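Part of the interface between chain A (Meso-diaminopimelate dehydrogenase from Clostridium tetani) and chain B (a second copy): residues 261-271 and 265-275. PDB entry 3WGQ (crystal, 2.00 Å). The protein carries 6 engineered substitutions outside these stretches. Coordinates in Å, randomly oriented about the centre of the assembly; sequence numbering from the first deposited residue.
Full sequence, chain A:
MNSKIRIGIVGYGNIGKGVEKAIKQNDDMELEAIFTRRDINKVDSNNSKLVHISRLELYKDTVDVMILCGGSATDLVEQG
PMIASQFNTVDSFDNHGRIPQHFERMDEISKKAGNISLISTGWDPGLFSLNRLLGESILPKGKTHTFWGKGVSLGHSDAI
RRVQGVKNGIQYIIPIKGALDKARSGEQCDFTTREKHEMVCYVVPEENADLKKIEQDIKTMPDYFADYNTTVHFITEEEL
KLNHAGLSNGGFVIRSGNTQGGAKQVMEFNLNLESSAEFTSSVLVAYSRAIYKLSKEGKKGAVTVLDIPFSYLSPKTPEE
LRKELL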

ATOM      1  N   GLY A 261     -16.964 -17.787   3.263  1.00 50.57           N
ATOM      2  CA  GLY A 261     -18.359 -17.447   3.476  1.00 51.07           C
ATOM      3  C   GLY A 261     -19.001 -16.551   2.437  1.00 51.02           C
ATOM      4  O   GLY A 261     -20.223 -16.412   2.421  1.00 52.20           O
ATOM      5  N   GLY A 262     -18.199 -15.920   1.587  1.00 49.59           N
ATOM      6  CA  GLY A 262     -18.770 -15.072   0.554  1.00 46.99           C
ATOM      7  C   GLY A 262     -18.793 -13.571   0.787  1.00 45.87           C
ATOM      8  O   GLY A 262     -19.269 -12.830  -0.074  1.00 47.22           O
ATOM      9  N   ALA A 263     -18.290 -13.104   1.924  1.00 42.41           N
ATOM     10  CA  ALA A 263     -18.277 -11.667   2.196  1.00 40.09           C
ATOM     11  C   ALA A 263     -17.353 -10.925   1.224  1.00 37.57           C
ATOM     12  O   ALA A 263     -16.176 -11.257   1.105  1.00 37.86           O
ATOM     13  CB  ALA A 263     -17.836 -11.411   3.634  1.00 41.17           C
ATOM     14  N   LYS A 264     -17.901  -9.923   0.540  1.00 35.49           N
ATOM     15  CA  LYS A 264     -17.160  -9.111  -0.429  1.00 34.68           C
ATOM     16  C   LYS A 264     -16.184  -8.148   0.242  1.00 32.81           C
ATOM     17  O   LYS A 264     -16.594  -7.273   0.998  1.00 32.28           O
ATOM     18  CB  LYS A 264     -18.130  -8.289  -1.289  1.00 36.37           C
ATOM     19  CG  LYS A 264     -18.709  -9.017  -2.493  1.00 41.45           C
ATOM     20  CD  LYS A 264     -19.482 -10.260  -2.089  1.00 44.42           C
ATOM     21  CE  LYS A 264     -20.101 -10.943  -3.308  1.00 49.01           C
ATOM     22  NZ  LYS A 264     -20.832 -12.188  -2.941  1.00 49.49           N
ATOM     23  N   GLN A 265     -14.899  -8.294  -0.066  1.00 30.90           N
ATOM     24  CA  GLN A 265     -13.861  -7.438   0.513  1.00 29.05           C
ATOM     25  C   GLN A 265     -13.066  -6.787  -0.621  1.00 27.63           C
ATOM     26  O   GLN A 265     -12.510  -7.488  -1.464  1.00 26.61           O
ATOM     27  CB  GLN A 265     -12.913  -8.279   1.379  1.00 27.88           C
ATOM     28  CG  GLN A 265     -13.611  -9.275   2.304  1.00 27.84           C
ATOM     29  CD  GLN A 265     -14.206  -8.627   3.541  1.00 29.85           C
ATOM     30  OE1 GLN A 265     -14.744  -7.520   3.484  1.00 31.25           O
ATOM     31  NE2 GLN A 265     -14.122  -9.324   4.663  1.00 30.93           N
ATOM     32  N   VAL A 266     -13.011  -5.457  -0.645  1.00 25.67           N
ATOM     33  CA  VAL A 266     -12.265  -4.757  -1.689  1.00 24.57           C
ATOM     34  C   VAL A 266     -11.130  -3.864  -1.168  1.00 24.77           C
ATOM     35  O   VAL A 266     -11.318  -3.069  -0.244  1.00 23.78           O
ATOM     36  CB  VAL A 266     -13.204  -3.899  -2.554  1.00 27.32           C
ATOM     37  CG1 VAL A 266     -12.407  -3.197  -3.652  1.00 25.53           C
ATOM     38  CG2 VAL A 266     -14.297  -4.782  -3.159  1.00 27.30           C
ATOM     39  N   MET A 267      -9.954  -4.018  -1.766  1.00 23.57           N
ATOM     40  CA  MET A 267      -8.768  -3.230  -1.411  1.00 25.18           C
ATOM     41  C   MET A 267      -8.336  -2.430  -2.644  1.00 25.38           C
ATOM     42  O   MET A 267      -8.233  -2.986  -3.743  1.00 27.35           O
ATOM     43  CB  MET A 267      -7.606  -4.146  -1.000  1.00 22.98           C
ATOM     44  CG  MET A 267      -7.833  -5.002   0.239  1.00 24.19           C
ATOM     45  SD  MET A 267      -6.545  -6.298   0.439  1.00 30.87           S
ATOM     46  CE  MET A 267      -5.104  -5.290   0.838  1.00 30.04           C
ATOM     47  N   GLU A 268      -8.078  -1.135  -2.473  1.00 21.63           N
ATOM     48  CA  GLU A 268      -7.637  -0.320  -3.597  1.00 22.26           C
ATOM     49  C   GLU A 268      -6.531   0.663  -3.240  1.00 24.16           C
ATOM     50  O   GLU A 268      -6.528   1.262  -2.158  1.00 24.19           O
ATOM     51  CB  GLU A 268      -8.796   0.473  -4.200  1.00 23.81           C
ATOM     52  CG  GLU A 268      -8.392   1.232  -5.450  1.00 27.00           C
ATOM     53  CD  GLU A 268      -9.508   2.093  -6.021  1.00 27.35           C
ATOM     54  OE1 GLU A 268     -10.682   1.695  -5.918  1.00 28.59           O
ATOM     55  OE2 GLU A 268      -9.204   3.159  -6.595  1.00 27.40           O
ATOM     56  N   PHE A 269      -5.586   0.797  -4.163  1.00 22.99           N
ATOM     57  CA  PHE A 269      -4.467   1.723  -4.038  1.00 23.42           C
ATOM     58  C   PHE A 269      -4.442   2.426  -5.381  1.00 22.36           C
ATOM     59  O   PHE A 269      -4.523   1.765  -6.417  1.00 25.45           O
ATOM     60  CB  PHE A 269      -3.136   0.975  -3.857  1.00 21.38           C
ATOM     61  CG  PHE A 269      -1.931   1.882  -3.806  1.00 21.85           C
ATOM     62  CD1 PHE A 269      -1.589   2.551  -2.628  1.00 23.13           C
ATOM     63  CD2 PHE A 269      -1.153   2.093  -4.939  1.00 23.96           C
ATOM     64  CE1 PHE A 269      -0.489   3.424  -2.579  1.00 20.03           C
ATOM     65  CE2 PHE A 269      -0.045   2.963  -4.906  1.00 25.96           C
ATOM     66  CZ  PHE A 269       0.285   3.631  -3.716  1.00 24.92           C
ATOM     67  N   ASN A 270      -4.350   3.747  -5.382  1.00 20.37           N
ATOM     68  CA  ASN A 270      -4.276   4.454  -6.644  1.00 21.68           C
ATOM     69  C   ASN A 270      -3.426   5.717  -6.574  1.00 22.82           C
ATOM     70  O   ASN A 270      -3.169   6.257  -5.490  1.00 20.66           O
ATOM     71  CB  ASN A 270      -5.687   4.757  -7.190  1.00 22.78           C
ATOM     72  CG  ASN A 270      -6.431   5.797  -6.386  1.00 24.83           C
ATOM     73  OD1 ASN A 270      -5.912   6.876  -6.111  1.00 27.66           O
ATOM     74  ND2 ASN A 270      -7.670   5.484  -6.022  1.00 26.99           N
ATOM     75  N   LEU A 271      -2.975   6.162  -7.743  1.00 21.37           N
ATOM     76  CA  LEU A 271      -2.141   7.348  -7.865  1.00 22.99           C
ATOM     77  C   LEU A 271      -2.704   8.295  -8.915  1.00 24.49           C
ATOM     78  O   LEU A 271      -3.154   7.858  -9.969  1.00 24.57           O
ATOM     79  CB  LEU A 271      -0.715   6.964  -8.290  1.00 22.16           C
ATOM     80  CG  LEU A 271       0.120   6.068  -7.375  1.00 22.36           C
ATOM     81  CD1 LEU A 271       1.430   5.735  -8.065  1.00 22.67           C
ATOM     82  CD2 LEU A 271       0.394   6.785  -6.052  1.00 21.93           C
TER
ATOM     83  N   GLN B 265       0.514  15.767  -6.468  1.00 28.95           N
ATOM     84  CA  GLN B 265       0.701  14.321  -6.488  1.00 26.83           C
ATOM     85  C   GLN B 265      -0.197  13.760  -5.395  1.00 26.69           C
ATOM     86  O   GLN B 265      -0.105  14.166  -4.236  1.00 23.30           O
ATOM     87  CB  GLN B 265       2.170  13.976  -6.220  1.00 26.26           C
ATOM     88  CG  GLN B 265       3.156  14.842  -7.006  1.00 27.49           C
ATOM     89  CD  GLN B 265       3.318  14.433  -8.463  1.00 28.20           C
ATOM     90  OE1 GLN B 265       2.342  14.203  -9.180  1.00 30.25           O
ATOM     91  NE2 GLN B 265       4.562  14.357  -8.909  1.00 29.69           N
ATOM     92  N   VAL B 266      -1.073  12.831  -5.765  1.00 24.78           N
ATOM     93  CA  VAL B 266      -2.006  12.249  -4.811  1.00 23.13           C
ATOM     94  C   VAL B 266      -1.920  10.728  -4.769  1.00 23.33           C
ATOM     95  O   VAL B 266      -1.936  10.061  -5.808  1.00 23.18           O
ATOM     96  CB  VAL B 266      -3.467  12.655  -5.146  1.00 22.98           C
ATOM     97  CG1 VAL B 266      -4.426  12.036  -4.141  1.00 26.20           C
ATOM     98  CG2 VAL B 266      -3.606  14.175  -5.132  1.00 24.75           C
ATOM     99  N   MET B 267      -1.829  10.196  -3.556  1.00 21.45           N
ATOM    100  CA  MET B 267      -1.757   8.764  -3.322  1.00 22.17           C
ATOM    101  C   MET B 267      -2.966   8.391  -2.478  1.00 23.88           C
ATOM    102  O   MET B 267      -3.311   9.095  -1.522  1.00 25.35           O
ATOM    103  CB  MET B 267      -0.492   8.414  -2.540  1.00 22.90           C
ATOM    104  CG  MET B 267       0.803   8.862  -3.184  1.00 23.37           C
ATOM    105  SD  MET B 267       2.205   8.663  -2.040  1.00 25.73           S
ATOM    106  CE  MET B 267       2.142   6.936  -1.717  1.00 19.35           C
ATOM    107  N   GLU B 268      -3.611   7.283  -2.812  1.00 22.40           N
ATOM    108  CA  GLU B 268      -4.774   6.854  -2.048  1.00 21.46           C
ATOM    109  C   GLU B 268      -4.819   5.354  -1.819  1.00 23.00           C
ATOM    110  O   GLU B 268      -4.446   4.570  -2.693  1.00 23.46           O
ATOM    111  CB  GLU B 268      -6.073   7.292  -2.755  1.00 21.20           C
ATOM    112  CG  GLU B 268      -7.339   6.841  -2.031  1.00 22.85           C
ATOM    113  CD  GLU B 268      -8.630   7.390  -2.639  1.00 23.49           C
ATOM    114  OE1 GLU B 268      -8.569   8.366  -3.411  1.00 26.44           O
ATOM    115  OE2 GLU B 268      -9.712   6.846  -2.320  1.00 24.70           O
ATOM    116  N   PHE B 269      -5.250   4.964  -0.623  1.00 21.88           N
ATOM    117  CA  PHE B 269      -5.434   3.557  -0.278  1.00 23.90           C
ATOM    118  C   PHE B 269      -6.770   3.506   0.441  1.00 22.36           C
ATOM    119  O   PHE B 269      -7.021   4.299   1.355  1.00 25.27           O
ATOM    120  CB  PHE B 269      -4.335   3.041   0.661  1.00 22.47           C
ATOM    121  CG  PHE B 269      -4.542   1.611   1.118  1.00 23.39           C
ATOM    122  CD1 PHE B 269      -4.122   0.539   0.327  1.00 22.52           C
ATOM    123  CD2 PHE B 269      -5.163   1.339   2.335  1.00 23.12           C
ATOM    124  CE1 PHE B 269      -4.319  -0.780   0.744  1.00 20.58           C
ATOM    125  CE2 PHE B 269      -5.368   0.026   2.766  1.00 20.12           C
ATOM    126  CZ  PHE B 269      -4.941  -1.038   1.964  1.00 23.45           C
ATOM    127  N   ASN B 270      -7.648   2.603   0.026  1.00 22.72           N
ATOM    128  CA  ASN B 270      -8.929   2.493   0.700  1.00 20.82           C
ATOM    129  C   ASN B 270      -9.412   1.063   0.776  1.00 21.86           C
ATOM    130  O   ASN B 270      -8.914   0.189   0.071  1.00 24.10           O
ATOM    131  CB  ASN B 270      -9.988   3.403   0.051  1.00 19.84           C
ATOM    132  CG  ASN B 270     -10.392   2.958  -1.340  1.00 20.87           C
ATOM    133  OD1 ASN B 270     -10.837   1.828  -1.546  1.00 22.84           O
ATOM    134  ND2 ASN B 270     -10.262   3.859  -2.299  1.00 19.47           N
ATOM    135  N   LEU B 271     -10.374   0.830   1.656  1.00 22.27           N
ATOM    136  CA  LEU B 271     -10.931  -0.494   1.860  1.00 23.68           C
ATOM    137  C   LEU B 271     -12.450  -0.406   1.878  1.00 24.55           C
ATOM    138  O   LEU B 271     -13.020   0.567   2.365  1.00 25.43           O
ATOM    139  CB  LEU B 271     -10.459  -1.072   3.208  1.00 22.15           C
ATOM    140  CG  LEU B 271      -8.963  -1.284   3.443  1.00 24.05           C
ATOM    141  CD1 LEU B 271      -8.716  -1.599   4.919  1.00 23.90           C
ATOM    142  CD2 LEU B 271      -8.453  -2.422   2.568  1.00 22.56           C
ATOM    143  N   ASN B 272     -13.093  -1.440   1.357  1.00 25.81           N
ATOM    144  CA  ASN B 272     -14.544  -1.525   1.334  1.00 27.61           C
ATOM    145  C   ASN B 272     -14.797  -2.947   1.808  1.00 28.59           C
ATOM    146  O   ASN B 272     -14.701  -3.898   1.033  1.00 29.52           O
ATOM    147  CB  ASN B 272     -15.067  -1.312  -0.084  1.00 28.66           C
ATOM    148  CG  ASN B 272     -16.577  -1.314  -0.145  1.00 34.05           C
ATOM    149  OD1 ASN B 272     -17.245  -1.679   0.824  1.00 33.07           O
ATOM    150  ND2 ASN B 272     -17.128  -0.913  -1.286  1.00 33.94           N
ATOM    151  N   LEU B 273     -15.114  -3.083   3.092  1.00 27.44           N
ATOM    152  CA  LEU B 273     -15.306  -4.391   3.706  1.00 28.90           C
ATOM    153  C   LEU B 273     -16.744  -4.748   4.066  1.00 30.48           C
ATOM    154  O   LEU B 273     -17.362  -4.105   4.916  1.00 30.13           O
ATOM    155  CB  LEU B 273     -14.426  -4.483   4.966  1.00 27.50           C
ATOM    156  CG  LEU B 273     -13.050  -3.807   4.832  1.00 28.95           C
ATOM    157  CD1 LEU B 273     -12.297  -3.880   6.163  1.00 28.32           C
ATOM    158  CD2 LEU B 273     -12.247  -4.472   3.714  1.00 25.23           C
ATOM    159  N   GLU B 274     -17.265  -5.788   3.422  1.00 30.38           N
ATOM    160  CA  GLU B 274     -18.621  -6.238   3.699  1.00 31.63           C
ATOM    161  C   GLU B 274     -18.623  -6.824   5.110  1.00 29.82           C
ATOM    162  O   GLU B 274     -19.608  -6.726   5.837  1.00 29.26           O
ATOM    163  CB  GLU B 274     -19.057  -7.311   2.690  1.00 33.67           C
ATOM    164  CG  GLU B 274     -20.569  -7.454   2.589  1.00 38.20           C
ATOM    165  CD  GLU B 274     -21.014  -8.651   1.771  1.00 39.77           C
ATOM    166  OE1 GLU B 274     -20.468  -8.869   0.672  1.00 36.49           O
ATOM    167  OE2 GLU B 274     -21.930  -9.370   2.229  1.00 44.73           O
ATOM    168  N   SER B 275     -17.499  -7.424   5.489  1.00 27.18           N
ATOM    169  CA  SER B 275     -17.342  -8.017   6.807  1.00 28.69           C
ATOM    170  C   SER B 275     -16.026  -7.534   7.410  1.00 28.51           C
ATOM    171  O   SER B 275     -14.960  -8.086   7.138  1.00 28.12           O
ATOM    172  CB  SER B 275     -17.343  -9.545   6.712  1.00 30.59           C
ATOM    173  OG  SER B 275     -17.087 -10.118   7.981  1.00 32.67           O
TER
HETATM  174  O   HOH W   1     -17.263  -4.682  -0.288  1.00 41.20           O
HETATM  175  O   HOH W   2     -12.257   0.697  -4.126  1.00 38.39           O
HETATM  176  O   HOH W   3      -7.306   9.510  -5.285  1.00 33.62           O
HETATM  177  O   HOH W   4     -10.520   6.593  -5.062  1.00 37.81           O

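What joins the two copies along this stretch? Two strands run antiparallel, at 174° between their N-to-C directions, and make one continuous sheet across the interface, with Phe A269 opposite Phe B269 at a CA to CA distance of 4.3 Å. Backbone hydrogen bonds come in pairs: Val A266 N gives to Asn B272 O (2.8 Å) and Asn B272 N to Val A266 O (2.9 Å). The same pairing joins Glu A268 with Asn B270 and Asn A270 with Glu B268. Between them, CA hydrogens lean on carbonyls, as in Phe A269 CA to Glu B268 O at 3.1 Å. Together the stretches bury 912 Å².

How do the side chains of Met, Phe and Leu fill their face of the sheet? Phe A269 and Phe B269 both take t at chi1, with chi2 near 80°, so the rings diverge from the central pair and each presents its edge to the partner's CB; Phe A269 CD1 lies 4.3 Å from Phe B269 CB. The methionines follow m, t, p: the final turn brings Met B267 CE to the edge of the Phe A269 ring, 4.3 Å from Phe A269 CZ, and Met A267 CE to within 4.4 Å of Phe B269 CZ. Leu A271 and Leu B271 adopt m, t, which brings Leu A271 CD2 to 3.6 Å from Met B267 CG and Leu B271 CD2 to 3.5 Å from Met A267 CG. All six are buried, as suits apolar side chains.

Why do Glu and Asn share the other face? Each glutamate is extended, t at chi1 and chi2, while the asparagine two residues on takes p, and within each chain the two meet: Asn A270 ND2 donates to Glu A268 OE2 at 2.8 Å, Asn B270 ND2 to Glu B268 OE2 at 3.0 Å. The asparagine ends also come nearer the other strand, placing Asn A270 OD1 3.4 Å from Glu B268 CB. Water then links the chains: water 2 donates to Glu A268 OE1 (2.6 Å) and Asn B270 OD1 (3.2 Å), and water 3 to Asn A270 OD1 (3.1 Å) and Glu B268 OE1 (2.5 Å). The glutamates are buried, but their carboxylate oxygens are also hydrogen-bonded elsewhere in the structure.

What fastens the end where chain B leaves the strand? Glu B274, t at chi1 and chi2, reaches across so that its OE1 accepts from Lys A264 N at 2.8 Å, while Glu B274 N donates to Lys A264 O at 2.9 Å. Gln A265 folds back with m, m, and its amide addresses the backbone of Ser B275: Gln A265 NE2 donates to Ser B275 O at 2.9 Å, and Gln A265 OE1 receives a weak bond from Ser B275 N at 3.4 Å. An amide suits this place because it both gives and accepts. Ala A263 CB packs 3.6 Å from Ser B275 CB.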